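Local coordinates for glycosyl hydrolase (Streptomyces cattleya, PDB 7LR8), which probably hydrolyses the Man-beta1,4-GlcNAc linkage of N-glycan core fragments as a glycoside hydrolase of family GH5, at residues P208-A212 against D368-R373; P211-I217 against W256-R262; P396-L400 against R413-V418; A200-L204 against Y248-A253. The protein carries 1 engineered substitution. All blocks are in the same frame, centred on the assembly; numbering follows the deposited sequence.

Interaction 1 (P208-A212 against D368-R373); sequences PFTPA and DQAPAR
Thr210 and Gln369 bring the backbones closest here, with CA atoms 5.9 Å apart. Residues 208-212 lead into helix 211-216 of the beta/alpha barrel, and 368-373 form a loop of the C-terminal domain that follows the barrel. Thr210 is the N-cap of that helix: its OG1 bonds to His213 N. Arg373 does most of the joining. Its chain turns at chi3 (87°), which swings the guanidinium back over its own loop. Arg373 NE meets Ala370 O in the guanidinium plane at 3.0 Å, in a nearly straight bond. NH2 bonds to Gln369 O and also to His207 O. These bonds fix the flat group, and Arg373 NH1 then reaches across to Phe209 O at 3.0 Å, with the oxygen somewhat out of the guanidinium plane. Pro211 CD sits over one guanidinium face, 4.1 Å from Arg373 CZ, and also packs on Ala370 CB at 3.8 Å. Thr210 CG2 comes obliquely to NH2 of Arg373. Beyond this, two waters fill in between the backbones. Each donates to Asp368 O. One also bonds to Thr210 OG1 at 2.7 Å, and the other accepts from Ala212 N at 3.1 Å.

Interaction 2 (P211-I217 against W256-R262); sequences PAHSARI and WAREPRR
Helix 211-216, between the fifth and sixth barrel strands, lies against the loop that leads from helix 240-253 to the seventh strand, with Pro211 on the indole of Trp256. Pro211 CB stands over the ring face in a CH-pi contact, 3.4 Å from the centroid of the five-membered ring. With CG beside the backbone N (chi1 -76°), the indole is turned toward Pro211. Ala215 CB packs on Trp256 CB at 3.6 Å. If Trp256 gave way to an alanine, Pro211 would probably lose the ring face it rests on and a gap would open beside it. The backbone of Trp256 is used as well. Arg216 extends its chain so that NE meets Trp256 O in a straight bond of 2.6 Å (176°), within both the carbonyl and guanidinium planes. In this beta/alpha barrel, Arg262 meets the C-terminal end of the helix, where the last carbonyls have no further helix N-H to bond. Arg262 NH2 bonds to Ser214 O at 3.2 Å and weakly to Ile217 O. Its NE is taken by Thr221 OG1, and Ala215 O lies over a guanidinium face without a bond to NE. A water donates to Ala215 O at 2.7 Å and accepts from Arg258 N.

Interaction 3 (P396-L400 against R413-V418); sequences PTTVL and RGITEV
Thr398 O is gripped by both terminal nitrogens of Arg413. Arg413 NH2 gives the stronger bond to Thr398 O, at 2.8 Å, and approaches nearly along the C=O axis (165°). Arg413 NH1 adds a weak bond to Thr398 O at 3.0 Å. The oxygen therefore lies in the fork of the guanidinium, at its edge. The chain of Arg413 bends at chi3 (61°), and this brings the fork round to the strand. Arg413 NH1 also bonds to His409 NE2, from helix 407-413 itself, which helps fix the rotation of the group. Arg413 NH2 is 3.0 Å from Thr397 OG1, but the angle is too poor for a hydrogen bond. That hydroxyl bonds instead to Glu251 OE1 of the barrel.

The two segments belong to the three-stranded parallel sheet of the C-terminal domain. Strands 397-400 and 417-419 are its outer strands, with 358-362 between them, and helix 407-413 makes the beta-alpha-beta crossover that links them. Gly414 ends this helix in a Schellman motif with positive phi (64°), and the chain then turns toward strand 417-419. Ile415 folds back so that its CD1 lies over the centre of one guanidinium face of Arg413, 3.6 Å above the plane. The same CD1 touches Thr397 CG2 at 3.9 Å. Were Arg413 replaced by a methionine, Thr398 O would probably lose both donors and Ile415 CD1 the flat group beneath it. Further along, Val399 CG1 and Val418 CG1 make a looser apolar contact at 4.4 Å, and both side chains also pack on Leu410 of the crossover helix.

Interaction 4 (A200-L204 against Y248-A253); sequences AAWYL and YLVELA
Trp202 and Ala253 form one tight end of this contact between two helices on the outside of the beta/alpha barrel. Helix 200-203 follows the fifth strand, and helix 240-253 lies between the sixth and seventh. Trp202 CH2 comes to 3.4 Å from Ala253 CB, and the neighbouring CZ3 is 3.6 Å from Ala253 CA. The far end of the six-membered ring thus rests on the helix backbone, where the small side chain allows a close approach. Thr221 and Val223 of strand 221-225 also touch Trp202, as does Pro211. The second tight point is the end of Tyr203. Its CG lies beside the backbone N (chi1 -72°), and the ring reaches out to helix 240-253. Tyr203 OH meets the edge of the Tyr248 ring, 3.4 Å from Tyr248 CE2, and lies 3.5 Å from Leu249 CD2. Between these two points the packing is looser. Leu252 CD2 reaches only to 4.2 Å from Trp202 CB and 4.4 Å from Tyr203 CE1. This looser part is still buried and does not face solvent. No hydrogen bond joins the two segments, and they meet by van der Waals packing. The polar end of Tyr248 turns to the C-terminal domain, where its OH bonds to Cys376 O.

In the fold
Interactions 1, 2 and 4 lie close together, with centres 10 to 12 Å apart. Interactions 1 and 2 share Pro211 and Ala212, and a long, weak ion pair between Asp368 and Arg216 also joins them. Pro211 packs on Trp202 of interaction 4. Interaction 3 lies farther out, in the C-terminal domain and away from the sugar site. It meets interaction 4 where Thr397 and Thr398 bond to Glu251, and interaction 2 where Leu400 packs on Trp256. Interaction 4 is nearest the glycan: the side chain of Leu249 is about 8 Å from the bound GlcNAc. Phe209 of interaction 1 is about 9 Å, side chain to side chain, from the engineered Ala153.

Interaction 1 (P208-A212 against D368-R373)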
loop_
_atom_site.group_PDB
_atom_site.type_symbol
_atom_site.label_atom_id
_atom_site.label_comp_id
_atom_site.label_asym_id
_atom_site.label_seq_id
_atom_site.Cartn_x
_atom_site.Cartn_y
_atom_site.Cartn_z
ATOM N N PRO B 208 -2.518 -20.846 12.239
ATOM C CA PRO B 208 -1.130 -20.982 12.721
ATOM C C PRO B 208 -0.885 -20.327 14.062
ATOM O O PRO B 208 0.041 -20.733 14.779
ATOM C CB PRO B 208 -0.302 -20.298 11.620
ATOM C CG PRO B 208 -1.194 -20.220 10.440
ATOM C CD PRO B 208 -2.593 -20.103 10.972
ATOM N N PHE B 209 -1.649 -19.296 14.402
ATOM C CA PHE B 209 -1.509 -18.632 15.687
ATOM C C PHE B 209 -2.431 -19.337 16.664
ATOM O O PHE B 209 -3.621 -19.512 16.379
ATOM C CB PHE B 209 -1.836 -17.142 15.566
ATOM C CG PHE B 209 -0.728 -16.329 14.928
ATOM C CD1 PHE B 209 -0.565 -16.305 13.548
ATOM C CD2 PHE B 209 0.132 -15.573 15.714
ATOM C CE1 PHE B 209 0.460 -15.547 12.960
ATOM C CE2 PHE B 209 1.156 -14.816 15.142
ATOM C CZ PHE B 209 1.324 -14.805 13.759
ATOM N N THR B 210 -1.875 -19.795 17.782
ATOM C CA THR B 210 -2.573 -20.732 18.650
ATOM C C THR B 210 -2.998 -20.084 19.962
ATOM O O THR B 210 -2.526 -18.999 20.322
ATOM C CB THR B 210 -1.681 -21.942 18.959
ATOM O OG1 THR B 210 -0.568 -21.521 19.765
ATOM C CG2 THR B 210 -1.167 -22.587 17.665
ATOM N N PRO B 211 -3.906 -20.726 20.707
ATOM C CA PRO B 211 -4.186 -20.236 22.067
ATOM C C PRO B 211 -2.946 -20.202 22.939
ATOM O O PRO B 211 -2.778 -19.286 23.752
ATOM C CB PRO B 211 -5.219 -21.238 22.594
ATOM C CG PRO B 211 -5.857 -21.829 21.359
ATOM C CD PRO B 211 -4.758 -21.872 20.337
ATOM N N ALA B 212 -2.063 -21.184 22.788
ATOM C CA ALA B 212 -0.832 -21.188 23.569
ATOM C C ALA B 212 0.025 -19.957 23.271
ATOM O O ALA B 212 0.610 -19.369 24.190
ATOM C CB ALA B 212 -0.051 -22.472 23.299
ATOM N N ASP B 368 0.325 -28.826 21.297
ATOM C CA ASP B 368 0.197 -27.419 21.652
ATOM C C ASP B 368 -0.361 -26.572 20.516
ATOM O O ASP B 368 -0.418 -25.344 20.643
ATOM C CB ASP B 368 1.549 -26.864 22.102
ATOM C CG ASP B 368 1.922 -27.315 23.498
ATOM O OD1 ASP B 368 1.060 -27.235 24.400
ATOM O OD2 ASP B 368 3.076 -27.759 23.689
ATOM N N GLN B 369 -0.778 -27.194 19.415
ATOM C CA GLN B 369 -1.266 -26.475 18.248
ATOM C C GLN B 369 -2.788 -26.468 18.135
ATOM O O GLN B 369 -3.316 -25.992 17.126
ATOM C CB GLN B 369 -0.641 -27.059 16.984
ATOM C CG GLN B 369 0.879 -26.971 16.996
ATOM C CD GLN B 369 1.522 -27.633 15.798
ATOM O OE1 GLN B 369 0.842 -28.027 14.852
ATOM N NE2 GLN B 369 2.847 -27.754 15.830
ATOM N N ALA B 370 -3.493 -26.991 19.138
ATOM C CA ALA B 370 -4.947 -26.910 19.233
ATOM C C ALA B 370 -5.673 -27.280 17.934
ATOM O O ALA B 370 -6.416 -26.464 17.380
ATOM C CB ALA B 370 -5.365 -25.523 19.701
ATOM N N PRO B 371 -5.489 -28.505 17.432
ATOM C CA PRO B 371 -6.113 -28.882 16.149
ATOM C C PRO B 371 -7.635 -29.020 16.195
ATOM O O PRO B 371 -8.253 -29.140 15.128
ATOM C CB PRO B 371 -5.460 -30.231 15.834
ATOM C CG PRO B 371 -5.142 -30.790 17.185
ATOM C CD PRO B 371 -4.709 -29.615 18.009
ATOM N N ALA B 372 -8.259 -29.019 17.373
ATOM C CA ALA B 372 -9.711 -29.148 17.456
ATOM C C ALA B 372 -10.321 -27.999 18.245
ATOM O O ALA B 372 -11.330 -28.173 18.935
ATOM C CB ALA B 372 -10.107 -30.494 18.066
ATOM N N ARG B 373 -9.730 -26.809 18.144
ATOM C CA ARG B 373 -10.189 -25.677 18.935
ATOM C C ARG B 373 -11.559 -25.177 18.513
ATOM O O ARG B 373 -12.163 -24.392 19.255
ATOM C CB ARG B 373 -9.176 -24.536 18.853
ATOM C CG ARG B 373 -9.110 -23.837 17.502
ATOM C CD ARG B 373 -7.932 -22.863 17.465
ATOM N NE ARG B 373 -6.696 -23.512 17.040
ATOM C CZ ARG B 373 -5.677 -22.870 16.493
ATOM N NH1 ARG B 373 -5.744 -21.561 16.310
ATOM N NH2 ARG B 373 -4.598 -23.546 16.115
HETATM O O HOH W 1 1.298 -23.426 19.941
HETATM O O HOH W 2 -2.441 -24.044 21.644
#

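Interaction 2 (P211-I217 against W256-R262)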
loop_
_atom_site.group_PDB
_atom_site.type_symbol
_atom_site.label_atom_id
_atom_site.label_comp_id
_atom_site.label_asym_id
_atom_site.label_seq_id
_atom_site.Cartn_x
_atom_site.Cartn_y
_atom_site.Cartn_z
ATOM N N PRO B 211 -3.906 -20.726 20.707
ATOM C CA PRO B 211 -4.186 -20.236 22.067
ATOM C C PRO B 211 -2.946 -20.202 22.939
ATOM O O PRO B 211 -2.778 -19.286 23.752
ATOM C CB PRO B 211 -5.219 -21.238 22.594
ATOM C CG PRO B 211 -5.857 -21.829 21.359
ATOM C CD PRO B 211 -4.758 -21.872 20.337
ATOM N N ALA B 212 -2.063 -21.184 22.788
ATOM C CA ALA B 212 -0.832 -21.188 23.569
ATOM C C ALA B 212 0.025 -19.957 23.271
ATOM O O ALA B 212 0.610 -19.369 24.190
ATOM C CB ALA B 212 -0.051 -22.472 23.299
ATOM N N HIS B 213 0.117 -19.552 21.994
ATOM C CA HIS B 213 0.881 -18.347 21.665
ATOM C C HIS B 213 0.322 -17.131 22.393
ATOM O O HIS B 213 1.081 -16.312 22.927
ATOM C CB HIS B 213 0.866 -18.065 20.160
ATOM C CG HIS B 213 1.526 -19.105 19.305
ATOM N ND1 HIS B 213 1.110 -19.359 18.016
ATOM C CD2 HIS B 213 2.596 -19.909 19.519
ATOM C CE1 HIS B 213 1.872 -20.296 17.483
ATOM N NE2 HIS B 213 2.784 -20.646 18.372
ATOM N N SER B 214 -1.007 -16.981 22.398
ATOM C CA SER B 214 -1.620 -15.797 22.995
ATOM C C SER B 214 -1.435 -15.769 24.510
ATOM O O SER B 214 -1.235 -14.700 25.101
ATOM C CB SER B 214 -3.107 -15.746 22.643
ATOM O OG SER B 214 -3.287 -15.350 21.289
ATOM N N ALA B 215 -1.496 -16.931 25.156
ATOM C CA ALA B 215 -1.457 -17.017 26.609
ATOM C C ALA B 215 -0.061 -17.273 27.166
ATOM O O ALA B 215 0.129 -17.183 28.384
ATOM C CB ALA B 215 -2.413 -18.120 27.094
ATOM N N ARG B 216 0.922 -17.580 26.321
ATOM C CA ARG B 216 2.253 -17.906 26.818
ATOM C C ARG B 216 3.377 -17.078 26.208
ATOM O O ARG B 216 4.533 -17.240 26.621
ATOM C CB ARG B 216 2.547 -19.400 26.601
ATOM C CG ARG B 216 1.549 -20.298 27.305
ATOM C CD ARG B 216 1.726 -21.767 26.952
ATOM N NE ARG B 216 0.553 -22.538 27.360
ATOM C CZ ARG B 216 0.338 -23.814 27.053
ATOM N NH1 ARG B 216 1.222 -24.489 26.324
ATOM N NH2 ARG B 216 -0.768 -24.417 27.475
ATOM N N ILE B 217 3.086 -16.211 25.239
ATOM C CA ILE B 217 4.061 -15.290 24.665
ATOM C C ILE B 217 3.561 -13.871 24.903
ATOM O O ILE B 217 2.372 -13.593 24.716
ATOM C CB ILE B 217 4.269 -15.559 23.159
ATOM C CG1 ILE B 217 4.651 -17.022 22.914
ATOM C CG2 ILE B 217 5.342 -14.665 22.592
ATOM C CD1 ILE B 217 4.849 -17.355 21.445
ATOM N N TRP B 256 -4.925 -21.672 28.952
ATOM C CA TRP B 256 -3.606 -21.922 28.381
ATOM C C TRP B 256 -2.483 -21.187 29.101
ATOM O O TRP B 256 -1.317 -21.357 28.731
ATOM C CB TRP B 256 -3.586 -21.539 26.892
ATOM C CG TRP B 256 -4.279 -22.530 26.004
ATOM C CD1 TRP B 256 -3.719 -23.603 25.372
ATOM C CD2 TRP B 256 -5.670 -22.538 25.654
ATOM N NE1 TRP B 256 -4.674 -24.281 24.651
ATOM C CE2 TRP B 256 -5.883 -23.651 24.817
ATOM C CE3 TRP B 256 -6.759 -21.718 25.980
ATOM C CZ2 TRP B 256 -7.136 -23.956 24.281
ATOM C CZ3 TRP B 256 -8.005 -22.023 25.451
ATOM C CH2 TRP B 256 -8.181 -23.132 24.610
ATOM N N ALA B 257 -2.793 -20.380 30.113
ATOM C CA ALA B 257 -1.750 -19.643 30.815
ATOM C C ALA B 257 -0.922 -20.572 31.693
ATOM O O ALA B 257 -1.449 -21.485 32.336
ATOM C CB ALA B 257 -2.363 -18.532 31.676
ATOM N N ARG B 258 0.391 -20.322 31.732
ATOM C CA ARG B 258 1.245 -21.008 32.691
ATOM C C ARG B 258 1.178 -20.356 34.065
ATOM O O ARG B 258 1.253 -21.054 35.079
ATOM C CB ARG B 258 2.694 -21.046 32.183
ATOM N N GLU B 259 1.004 -19.016 34.127
ATOM C CA GLU B 259 0.867 -18.357 35.424
ATOM C C GLU B 259 -0.600 -18.321 35.838
ATOM O O GLU B 259 -1.455 -17.949 35.027
ATOM C CB GLU B 259 1.417 -16.936 35.384
ATOM N N PRO B 260 -0.919 -18.681 37.084
ATOM C CA PRO B 260 -2.333 -18.771 37.486
ATOM C C PRO B 260 -3.039 -17.429 37.597
ATOM O O PRO B 260 -4.274 -17.411 37.665
ATOM C CB PRO B 260 -2.270 -19.478 38.849
ATOM C CG PRO B 260 -0.877 -19.213 39.354
ATOM C CD PRO B 260 -0.001 -19.151 38.135
ATOM N N ARG B 261 -2.313 -16.310 37.640
ATOM C CA ARG B 261 -2.936 -14.994 37.716
ATOM C C ARG B 261 -2.521 -14.092 36.557
ATOM O O ARG B 261 -2.573 -12.864 36.681
ATOM C CB ARG B 261 -2.622 -14.333 39.059
ATOM C CG ARG B 261 -3.437 -14.899 40.218
ATOM N N ARG B 262 -2.131 -14.674 35.430
ATOM C CA ARG B 262 -1.770 -13.873 34.262
ATOM C C ARG B 262 -2.961 -13.012 33.852
ATOM O O ARG B 262 -4.063 -13.538 33.665
ATOM C CB ARG B 262 -1.355 -14.769 33.094
ATOM C CG ARG B 262 -1.119 -14.018 31.771
ATOM C CD ARG B 262 -0.750 -15.011 30.674
ATOM N NE ARG B 262 -0.601 -14.458 29.328
ATOM C CZ ARG B 262 0.567 -14.131 28.764
ATOM N NH1 ARG B 262 1.702 -14.241 29.458
ATOM N NH2 ARG B 262 0.597 -13.678 27.510
HETATM O O HOH W 3 1.608 -17.977 30.500
#

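Interaction 3 (P396-L400 against R413-V418)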
loop_
_atom_site.group_PDB
_atom_site.type_symbol
_atom_site.label_atom_id
_atom_site.label_comp_id
_atom_site.label_asym_id
_atom_site.label_seq_id
_atom_site.Cartn_x
_atom_site.Cartn_y
_atom_site.Cartn_z
ATOM N N PRO B 396 -18.532 -19.784 35.402
ATOM C CA PRO B 396 -17.458 -20.732 35.074
ATOM C C PRO B 396 -16.169 -20.041 34.656
ATOM O O PRO B 396 -16.178 -18.974 34.035
ATOM C CB PRO B 396 -18.046 -21.533 33.907
ATOM C CG PRO B 396 -18.978 -20.556 33.226
ATOM C CD PRO B 396 -19.592 -19.762 34.380
ATOM N N THR B 397 -15.043 -20.673 35.010
ATOM C CA THR B 397 -13.788 -20.474 34.300
ATOM C C THR B 397 -13.566 -21.693 33.409
ATOM O O THR B 397 -14.468 -22.520 33.227
ATOM C CB THR B 397 -12.611 -20.240 35.262
ATOM O OG1 THR B 397 -11.443 -19.877 34.507
ATOM C CG2 THR B 397 -12.306 -21.481 36.095
ATOM N N THR B 398 -12.365 -21.815 32.836
ATOM C CA THR B 398 -12.025 -22.959 31.997
ATOM C C THR B 398 -10.717 -23.584 32.469
ATOM O O THR B 398 -9.899 -22.944 33.141
ATOM C CB THR B 398 -11.920 -22.585 30.501
ATOM O OG1 THR B 398 -10.817 -21.688 30.271
ATOM C CG2 THR B 398 -13.208 -21.932 30.021
ATOM N N VAL B 399 -10.539 -24.857 32.122
ATOM C CA VAL B 399 -9.318 -25.593 32.439
ATOM C C VAL B 399 -9.044 -26.561 31.295
ATOM O O VAL B 399 -9.969 -27.165 30.745
ATOM C CB VAL B 399 -9.432 -26.322 33.799
ATOM C CG1 VAL B 399 -10.512 -27.397 33.763
ATOM C CG2 VAL B 399 -8.080 -26.928 34.204
ATOM N N LEU B 400 -7.769 -26.688 30.918
ATOM C CA LEU B 400 -7.397 -27.608 29.851
ATOM C C LEU B 400 -7.566 -29.058 30.290
ATOM O O LEU B 400 -7.368 -29.407 31.460
ATOM C CB LEU B 400 -5.949 -27.377 29.419
ATOM C CG LEU B 400 -5.659 -26.174 28.529
ATOM C CD1 LEU B 400 -4.183 -26.195 28.144
ATOM C CD2 LEU B 400 -6.547 -26.199 27.287
ATOM N N ARG B 413 -5.294 -22.048 41.196
ATOM C CA ARG B 413 -6.359 -21.196 40.693
ATOM C C ARG B 413 -7.602 -21.225 41.571
ATOM O O ARG B 413 -8.605 -20.595 41.222
ATOM C CB ARG B 413 -6.719 -21.602 39.257
ATOM C CG ARG B 413 -5.545 -21.452 38.300
ATOM C CD ARG B 413 -5.847 -22.012 36.914
ATOM N NE ARG B 413 -6.966 -21.314 36.289
ATOM C CZ ARG B 413 -7.639 -21.769 35.235
ATOM N NH1 ARG B 413 -7.311 -22.935 34.684
ATOM N NH2 ARG B 413 -8.641 -21.052 34.733
ATOM N N GLY B 414 -7.561 -21.922 42.703
ATOM C CA GLY B 414 -8.741 -22.013 43.554
ATOM C C GLY B 414 -9.918 -22.722 42.918
ATOM O O GLY B 414 -11.070 -22.403 43.228
ATOM N N ILE B 415 -9.663 -23.689 42.044
ATOM C CA ILE B 415 -10.723 -24.422 41.362
ATOM C C ILE B 415 -11.035 -25.676 42.163
ATOM O O ILE B 415 -10.148 -26.501 42.410
ATOM C CB ILE B 415 -10.313 -24.768 39.924
ATOM C CG1 ILE B 415 -10.214 -23.493 39.093
ATOM C CG2 ILE B 415 -11.292 -25.756 39.297
ATOM C CD1 ILE B 415 -9.501 -23.707 37.752
ATOM N N THR B 416 -12.296 -25.816 42.584
ATOM C CA THR B 416 -12.720 -26.973 43.353
ATOM C C THR B 416 -13.672 -27.885 42.592
ATOM O O THR B 416 -13.976 -28.979 43.081
ATOM C CB THR B 416 -13.398 -26.534 44.663
ATOM O OG1 THR B 416 -14.413 -25.562 44.371
ATOM C CG2 THR B 416 -12.376 -25.936 45.633
ATOM N N GLU B 417 -14.161 -27.466 41.430
ATOM C CA GLU B 417 -15.162 -28.236 40.705
ATOM C C GLU B 417 -14.806 -28.220 39.232
ATOM O O GLU B 417 -14.560 -27.158 38.656
ATOM C CB GLU B 417 -16.572 -27.674 40.908
ATOM N N VAL B 418 -14.790 -29.399 38.626
ATOM C CA VAL B 418 -14.369 -29.558 37.246
ATOM C C VAL B 418 -15.450 -30.347 36.526
ATOM O O VAL B 418 -15.830 -31.434 36.978
ATOM C CB VAL B 418 -13.009 -30.262 37.152
ATOM C CG1 VAL B 418 -12.707 -30.607 35.723
ATOM C CG2 VAL B 418 -11.908 -29.358 37.722
#

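Interaction 4 (A200-L204 against Y248-A253)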
loop_
_atom_site.group_PDB
_atom_site.type_symbol
_atom_site.label_atom_id
_atom_site.label_comp_id
_atom_site.label_asym_id
_atom_site.label_seq_id
_atom_site.Cartn_x
_atom_site.Cartn_y
_atom_site.Cartn_z
ATOM N N ALA B 200 -9.681 -16.092 15.455
ATOM C CA ALA B 200 -9.214 -17.313 14.799
ATOM C C ALA B 200 -8.200 -18.056 15.660
ATOM O O ALA B 200 -8.107 -19.289 15.594
ATOM C CB ALA B 200 -8.582 -16.984 13.446
ATOM N N ALA B 201 -7.440 -17.331 16.484
ATOM C CA ALA B 201 -6.471 -17.994 17.354
ATOM C C ALA B 201 -7.148 -18.940 18.342
ATOM O O ALA B 201 -6.527 -19.909 18.788
ATOM C CB ALA B 201 -5.635 -16.958 18.108
ATOM N N TRP B 202 -8.407 -18.680 18.701
ATOM C CA TRP B 202 -9.149 -19.557 19.602
ATOM C C TRP B 202 -10.152 -20.455 18.892
ATOM O O TRP B 202 -10.527 -21.488 19.448
ATOM C CB TRP B 202 -9.904 -18.734 20.661
ATOM C CG TRP B 202 -9.074 -17.619 21.217
ATOM C CD1 TRP B 202 -9.030 -16.329 20.776
ATOM C CD2 TRP B 202 -8.145 -17.706 22.296
ATOM N NE1 TRP B 202 -8.137 -15.604 21.522
ATOM C CE2 TRP B 202 -7.579 -16.428 22.464
ATOM C CE3 TRP B 202 -7.737 -18.739 23.138
ATOM C CZ2 TRP B 202 -6.628 -16.156 23.439
ATOM C CZ3 TRP B 202 -6.795 -18.468 24.107
ATOM C CH2 TRP B 202 -6.249 -17.188 24.250
ATOM N N TYR B 203 -10.583 -20.098 17.683
ATOM C CA TYR B 203 -11.771 -20.690 17.087
ATOM C C TYR B 203 -11.527 -21.502 15.818
ATOM O O TYR B 203 -12.377 -22.335 15.480
ATOM C CB TYR B 203 -12.789 -19.588 16.751
ATOM C CG TYR B 203 -13.495 -18.945 17.925
ATOM C CD1 TYR B 203 -13.324 -19.402 19.235
ATOM C CD2 TYR B 203 -14.352 -17.877 17.716
ATOM C CE1 TYR B 203 -14.003 -18.794 20.301
ATOM C CE2 TYR B 203 -15.028 -17.274 18.763
ATOM C CZ TYR B 203 -14.855 -17.731 20.047
ATOM O OH TYR B 203 -15.554 -17.113 21.071
ATOM N N LEU B 204 -10.415 -21.290 15.114
ATOM C CA LEU B 204 -10.190 -21.839 13.774
ATOM C C LEU B 204 -9.199 -22.995 13.844
ATOM O O LEU B 204 -8.017 -22.785 14.136
ATOM C CB LEU B 204 -9.660 -20.764 12.830
ATOM C CG LEU B 204 -10.550 -20.085 11.795
ATOM C CD1 LEU B 204 -9.683 -19.546 10.669
ATOM C CD2 LEU B 204 -11.596 -21.046 11.257
ATOM N N TYR B 248 -16.580 -14.708 28.110
ATOM C CA TYR B 248 -16.166 -16.040 27.677
ATOM C C TYR B 248 -14.726 -16.049 27.177
ATOM O O TYR B 248 -13.940 -16.935 27.533
ATOM C CB TYR B 248 -17.084 -16.526 26.571
ATOM C CG TYR B 248 -16.622 -17.794 25.889
ATOM C CD1 TYR B 248 -16.400 -18.954 26.617
ATOM C CD2 TYR B 248 -16.470 -17.844 24.514
ATOM C CE1 TYR B 248 -16.003 -20.129 25.993
ATOM C CE2 TYR B 248 -16.085 -19.013 23.881
ATOM C CZ TYR B 248 -15.854 -20.148 24.622
ATOM O OH TYR B 248 -15.474 -21.312 23.988
ATOM N N LEU B 249 -14.377 -15.114 26.294
ATOM C CA LEU B 249 -13.014 -15.112 25.771
ATOM C C LEU B 249 -12.011 -14.897 26.896
ATOM O O LEU B 249 -10.926 -15.497 26.897
ATOM C CB LEU B 249 -12.852 -14.042 24.690
ATOM C CG LEU B 249 -13.391 -14.339 23.293
ATOM C CD1 LEU B 249 -13.007 -13.194 22.368
ATOM C CD2 LEU B 249 -12.867 -15.674 22.765
ATOM N N VAL B 250 -12.364 -14.054 27.869
ATOM C CA VAL B 250 -11.487 -13.807 29.012
ATOM C C VAL B 250 -11.222 -15.106 29.761
ATOM O O VAL B 250 -10.069 -15.465 30.027
ATOM C CB VAL B 250 -12.100 -12.735 29.935
ATOM C CG1 VAL B 250 -11.411 -12.717 31.313
ATOM C CG2 VAL B 250 -12.040 -11.360 29.276
ATOM N N GLU B 251 -12.287 -15.832 30.111
ATOM C CA GLU B 251 -12.110 -17.043 30.905
ATOM C C GLU B 251 -11.537 -18.182 30.069
ATOM O O GLU B 251 -10.822 -19.037 30.602
ATOM C CB GLU B 251 -13.436 -17.454 31.550
ATOM C CG GLU B 251 -13.914 -16.465 32.597
ATOM C CD GLU B 251 -12.880 -16.239 33.677
ATOM O OE1 GLU B 251 -12.362 -17.243 34.214
ATOM O OE2 GLU B 251 -12.591 -15.059 33.992
ATOM N N LEU B 252 -11.844 -18.213 28.769
ATOM C CA LEU B 252 -11.273 -19.235 27.901
ATOM C C LEU B 252 -9.766 -19.073 27.794
ATOM O O LEU B 252 -9.019 -20.057 27.873
ATOM C CB LEU B 252 -11.910 -19.157 26.511
ATOM C CG LEU B 252 -11.392 -20.123 25.441
ATOM C CD1 LEU B 252 -11.678 -21.554 25.857
ATOM C CD2 LEU B 252 -12.028 -19.822 24.092
ATOM N N ALA B 253 -9.306 -17.832 27.619
ATOM C CA ALA B 253 -7.885 -17.573 27.410
ATOM C C ALA B 253 -7.055 -18.028 28.605
ATOM O O ALA B 253 -5.886 -18.403 28.448
ATOM C CB ALA B 253 -7.668 -16.085 27.134
#